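Local coordinates for Ice-binding protein 1 (Shewanella frigidimarina, PDB 6BG8) that adsorbs its bacterium onto ice and inhibits ice-crystal growth, represented here by its C-terminal ice-binding domain, at residues D134-G148 with N161-N175. Sequence-based numbering, arbitrary orientation.
Sequences DVTLQTGTLTLDGEG and NLTSGAPGGDIVLIN. With PO4 (phosphate ion), chain H.
The side chain of Leu137 crosses that of Ile171 at about a right angle, with Leu137 CD2 3.7 Å from Ile171 CG1, while its CG packs over the backbone of Gly169. The branch reaches there because CG stands opposite the backbone N (chi1 167°). Also on the inner side of the coil, Val135 meets Leu162; Phe154 and Phe156 cover Leu144, and Trp184 covers Leu162 and Ile171. Leu144 runs alongside Leu173, with Leu144 CB 3.9 Å from Leu173 CD2. The strands pair in parallel, 135-137 on 162-164 and 142-145 on 171-174, as the bond from Leu144 N to Val172 O (2.8 Å) attests, with a register shift of two between the pairs. Successive coils stacked in this way form the beta-solenoid of the DUF3494 ice-binding fold. At the intervening corner, where a cis peptide precedes Pro167, Gly168 N donates to Gln138 O at 2.7 Å, and Gly168 CA passes 3.8 Å from Gly140 CA. Next to this corner a phosphate, probably from the crystallisation liquor, accepts from Ala166 N and is also bound by Thr194 and Arg211. Asn175 ND2 reaches Asp145 OD1 at 2.9 Å from above the carboxylate plane, and Glu147 N, closing an Asx turn, meets the same oxygen from the opposite face. At the other end, Asp134 OD1 takes the backbone N-H of Asn161 on its anti side, at 2.8 Å and nearly straight (168°), its carboxylate 10° from the plane of the Asn161 side-chain amide, whose OD1 accepts from Lys189 N.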
# COMPACT_ATOMS: atom_id res chain seq x y z
N ASP A 134 15.97 -1.17 10.17
CA ASP A 134 14.69 -0.48 10.24
C ASP A 134 14.86 0.98 9.82
O ASP A 134 15.93 1.57 9.99
CB ASP A 134 14.10 -0.51 11.66
CG ASP A 134 14.10 -1.88 12.29
OD1 ASP A 134 13.57 -2.83 11.67
OD2 ASP A 134 14.61 -2.02 13.42
N VAL A 135 13.78 1.57 9.30
CA VAL A 135 13.78 2.97 8.88
C VAL A 135 12.68 3.71 9.63
O VAL A 135 11.56 3.21 9.76
CB VAL A 135 13.57 3.13 7.37
CG1 VAL A 135 13.41 4.61 7.02
CG2 VAL A 135 14.72 2.50 6.60
N THR A 136 13.00 4.90 10.12
CA THR A 136 11.99 5.77 10.71
C THR A 136 11.88 7.05 9.91
O THR A 136 12.84 7.51 9.28
CB THR A 136 12.32 6.08 12.18
OG1 THR A 136 13.69 6.49 12.29
CG2 THR A 136 12.09 4.84 13.03
N LEU A 137 10.67 7.62 9.92
CA LEU A 137 10.37 8.91 9.31
C LEU A 137 9.67 9.71 10.40
O LEU A 137 8.44 9.64 10.51
CB LEU A 137 9.52 8.74 8.05
CG LEU A 137 8.85 9.95 7.41
CD1 LEU A 137 9.76 11.17 7.36
CD2 LEU A 137 8.38 9.57 6.01
N GLN A 138 10.44 10.42 11.22
CA GLN A 138 9.83 11.09 12.37
C GLN A 138 10.45 12.43 12.74
O GLN A 138 9.80 13.24 13.41
CB GLN A 138 9.86 10.16 13.59
CG GLN A 138 11.24 9.66 14.00
CD GLN A 138 11.14 8.50 14.98
OE1 GLN A 138 10.03 8.07 15.34
NE2 GLN A 138 12.28 7.94 15.37
N THR A 139 11.69 12.70 12.34
CA THR A 139 12.28 13.97 12.75
C THR A 139 11.69 15.15 12.00
O THR A 139 11.89 16.30 12.41
CB THR A 139 13.79 13.96 12.57
OG1 THR A 139 14.11 13.72 11.19
CG2 THR A 139 14.42 12.88 13.42
N GLY A 140 10.97 14.89 10.92
CA GLY A 140 10.45 15.96 10.08
C GLY A 140 9.81 15.36 8.85
O GLY A 140 9.43 14.19 8.84
N THR A 141 9.75 16.17 7.81
CA THR A 141 9.09 15.80 6.57
C THR A 141 10.09 15.18 5.61
O THR A 141 11.23 15.65 5.50
CB THR A 141 8.47 17.04 5.92
OG1 THR A 141 7.41 17.53 6.74
CG2 THR A 141 7.94 16.73 4.53
N LEU A 142 9.67 14.13 4.92
CA LEU A 142 10.42 13.61 3.79
C LEU A 142 9.86 14.25 2.52
O LEU A 142 8.66 14.11 2.24
CB LEU A 142 10.34 12.09 3.71
CG LEU A 142 10.88 11.48 2.40
CD1 LEU A 142 12.38 11.77 2.24
CD2 LEU A 142 10.59 9.98 2.36
N THR A 143 10.70 14.96 1.78
CA THR A 143 10.29 15.56 0.51
C THR A 143 10.84 14.71 -0.62
O THR A 143 12.04 14.42 -0.66
CB THR A 143 10.78 17.01 0.40
OG1 THR A 143 10.22 17.78 1.48
CG2 THR A 143 10.34 17.61 -0.94
N LEU A 144 9.97 14.28 -1.53
CA LEU A 144 10.38 13.48 -2.68
C LEU A 144 10.31 14.36 -3.92
O LEU A 144 9.24 14.90 -4.24
CB LEU A 144 9.53 12.22 -2.81
CG LEU A 144 9.68 11.26 -1.62
CD1 LEU A 144 8.73 10.05 -1.72
CD2 LEU A 144 11.12 10.81 -1.41
N ASP A 145 11.45 14.52 -4.59
CA ASP A 145 11.67 15.51 -5.64
C ASP A 145 11.79 14.79 -6.97
O ASP A 145 12.80 14.14 -7.24
CB ASP A 145 12.94 16.32 -5.32
CG ASP A 145 13.23 17.43 -6.34
OD1 ASP A 145 12.60 17.51 -7.41
OD2 ASP A 145 14.14 18.23 -6.05
N GLY A 146 10.75 14.91 -7.80
CA GLY A 146 10.78 14.28 -9.10
C GLY A 146 11.62 14.97 -10.15
O GLY A 146 11.67 14.49 -11.29
N GLU A 147 12.25 16.09 -9.81
CA GLU A 147 13.16 16.83 -10.70
C GLU A 147 12.49 17.24 -12.01
O GLU A 147 13.14 17.38 -13.04
CB GLU A 147 14.44 16.03 -10.97
CG GLU A 147 15.28 15.85 -9.71
CD GLU A 147 16.49 14.97 -9.92
OE1 GLU A 147 17.61 15.51 -9.95
OE2 GLU A 147 16.30 13.75 -10.05
N GLY A 148 11.17 17.42 -11.97
CA GLY A 148 10.43 17.92 -13.11
C GLY A 148 9.83 16.85 -14.00
O GLY A 148 9.16 17.19 -14.97
N ASN A 161 11.62 -2.90 9.64
CA ASN A 161 10.35 -2.19 9.64
C ASN A 161 10.50 -0.79 9.04
O ASN A 161 11.60 -0.28 8.87
CB ASN A 161 9.81 -2.06 11.07
CG ASN A 161 9.70 -3.39 11.78
OD1 ASN A 161 9.28 -4.39 11.21
ND2 ASN A 161 10.06 -3.40 13.07
N LEU A 162 9.35 -0.18 8.73
CA LEU A 162 9.26 1.24 8.38
C LEU A 162 8.21 1.86 9.29
O LEU A 162 7.08 1.38 9.34
CB LEU A 162 8.86 1.46 6.91
CG LEU A 162 8.43 2.89 6.52
CD1 LEU A 162 9.58 3.89 6.70
CD2 LEU A 162 7.87 2.98 5.12
N THR A 163 8.59 2.93 10.00
CA THR A 163 7.69 3.59 10.95
C THR A 163 7.79 5.10 10.78
O THR A 163 8.86 5.68 10.96
CB THR A 163 8.04 3.21 12.39
OG1 THR A 163 8.05 1.79 12.52
CG2 THR A 163 7.02 3.80 13.36
N SER A 164 6.67 5.75 10.48
CA SER A 164 6.61 7.20 10.54
C SER A 164 5.89 7.61 11.81
O SER A 164 5.09 6.84 12.36
CB SER A 164 5.92 7.81 9.31
OG SER A 164 4.57 7.39 9.19
N GLY A 165 6.22 8.79 12.32
CA GLY A 165 5.59 9.23 13.55
C GLY A 165 6.04 10.61 13.95
O GLY A 165 6.66 11.35 13.17
N ALA A 166 5.71 10.95 15.20
CA ALA A 166 5.91 12.29 15.71
C ALA A 166 7.39 12.56 16.00
O ALA A 166 8.14 11.63 16.32
CB ALA A 166 5.09 12.48 16.99
N PRO A 167 7.83 13.82 15.92
CA PRO A 167 7.04 15.04 15.65
C PRO A 167 6.74 15.32 14.18
O PRO A 167 5.89 16.15 13.89
CB PRO A 167 7.93 16.15 16.21
CG PRO A 167 9.31 15.63 15.95
CD PRO A 167 9.22 14.14 16.26
N GLY A 168 7.44 14.64 13.27
CA GLY A 168 7.22 14.88 11.86
C GLY A 168 6.38 13.79 11.22
O GLY A 168 5.23 13.56 11.63
N GLY A 169 6.93 13.11 10.22
CA GLY A 169 6.31 11.93 9.65
C GLY A 169 5.60 12.14 8.33
O GLY A 169 5.12 11.16 7.76
N ASP A 170 5.51 13.37 7.83
CA ASP A 170 4.79 13.60 6.59
C ASP A 170 5.69 13.36 5.39
O ASP A 170 6.92 13.49 5.47
CB ASP A 170 4.24 15.02 6.53
CG ASP A 170 3.30 15.31 7.66
OD1 ASP A 170 2.33 14.54 7.85
OD2 ASP A 170 3.56 16.30 8.39
N ILE A 171 5.06 13.00 4.28
CA ILE A 171 5.71 12.91 2.97
C ILE A 171 5.12 14.01 2.10
O ILE A 171 3.90 14.14 1.98
CB ILE A 171 5.51 11.52 2.34
CG1 ILE A 171 6.33 10.47 3.10
CG2 ILE A 171 5.90 11.52 0.86
CD1 ILE A 171 5.92 9.05 2.82
N VAL A 172 6.00 14.84 1.54
CA VAL A 172 5.61 15.89 0.60
C VAL A 172 6.21 15.58 -0.76
O VAL A 172 7.38 15.17 -0.85
CB VAL A 172 6.06 17.28 1.10
CG1 VAL A 172 5.84 18.34 0.02
CG2 VAL A 172 5.31 17.64 2.36
N LEU A 173 5.42 15.76 -1.81
CA LEU A 173 5.84 15.49 -3.17
C LEU A 173 6.01 16.80 -3.92
O LEU A 173 5.13 17.67 -3.86
CB LEU A 173 4.83 14.59 -3.89
CG LEU A 173 4.39 13.34 -3.11
CD1 LEU A 173 3.52 12.46 -3.99
CD2 LEU A 173 5.62 12.58 -2.62
N ILE A 174 7.14 16.95 -4.61
CA ILE A 174 7.40 18.14 -5.41
C ILE A 174 7.92 17.74 -6.78
O ILE A 174 8.45 16.64 -6.98
CB ILE A 174 8.39 19.10 -4.74
CG1 ILE A 174 9.77 18.45 -4.58
CG2 ILE A 174 7.82 19.66 -3.42
CD1 ILE A 174 10.84 19.43 -4.19
N ASN A 175 7.77 18.66 -7.74
CA ASN A 175 8.46 18.63 -9.03
C ASN A 175 8.18 17.33 -9.80
O ASN A 175 9.09 16.69 -10.33
CB ASN A 175 9.97 18.84 -8.85
CG ASN A 175 10.30 20.15 -8.13
OD1 ASN A 175 9.49 21.08 -8.11
ND2 ASN A 175 11.49 20.22 -7.56
P PO4 H . 2.73 8.56 16.60
O1 PO4 H . 4.24 8.63 16.55
O2 PO4 H . 2.29 8.07 17.97
O3 PO4 H . 2.20 7.57 15.58
O4 PO4 H . 2.18 9.95 16.35
O HOH W 1 10.70 1.20 11.88
O HOH W 2 7.87 8.87 16.76
O HOH W 3 6.34 16.00 8.96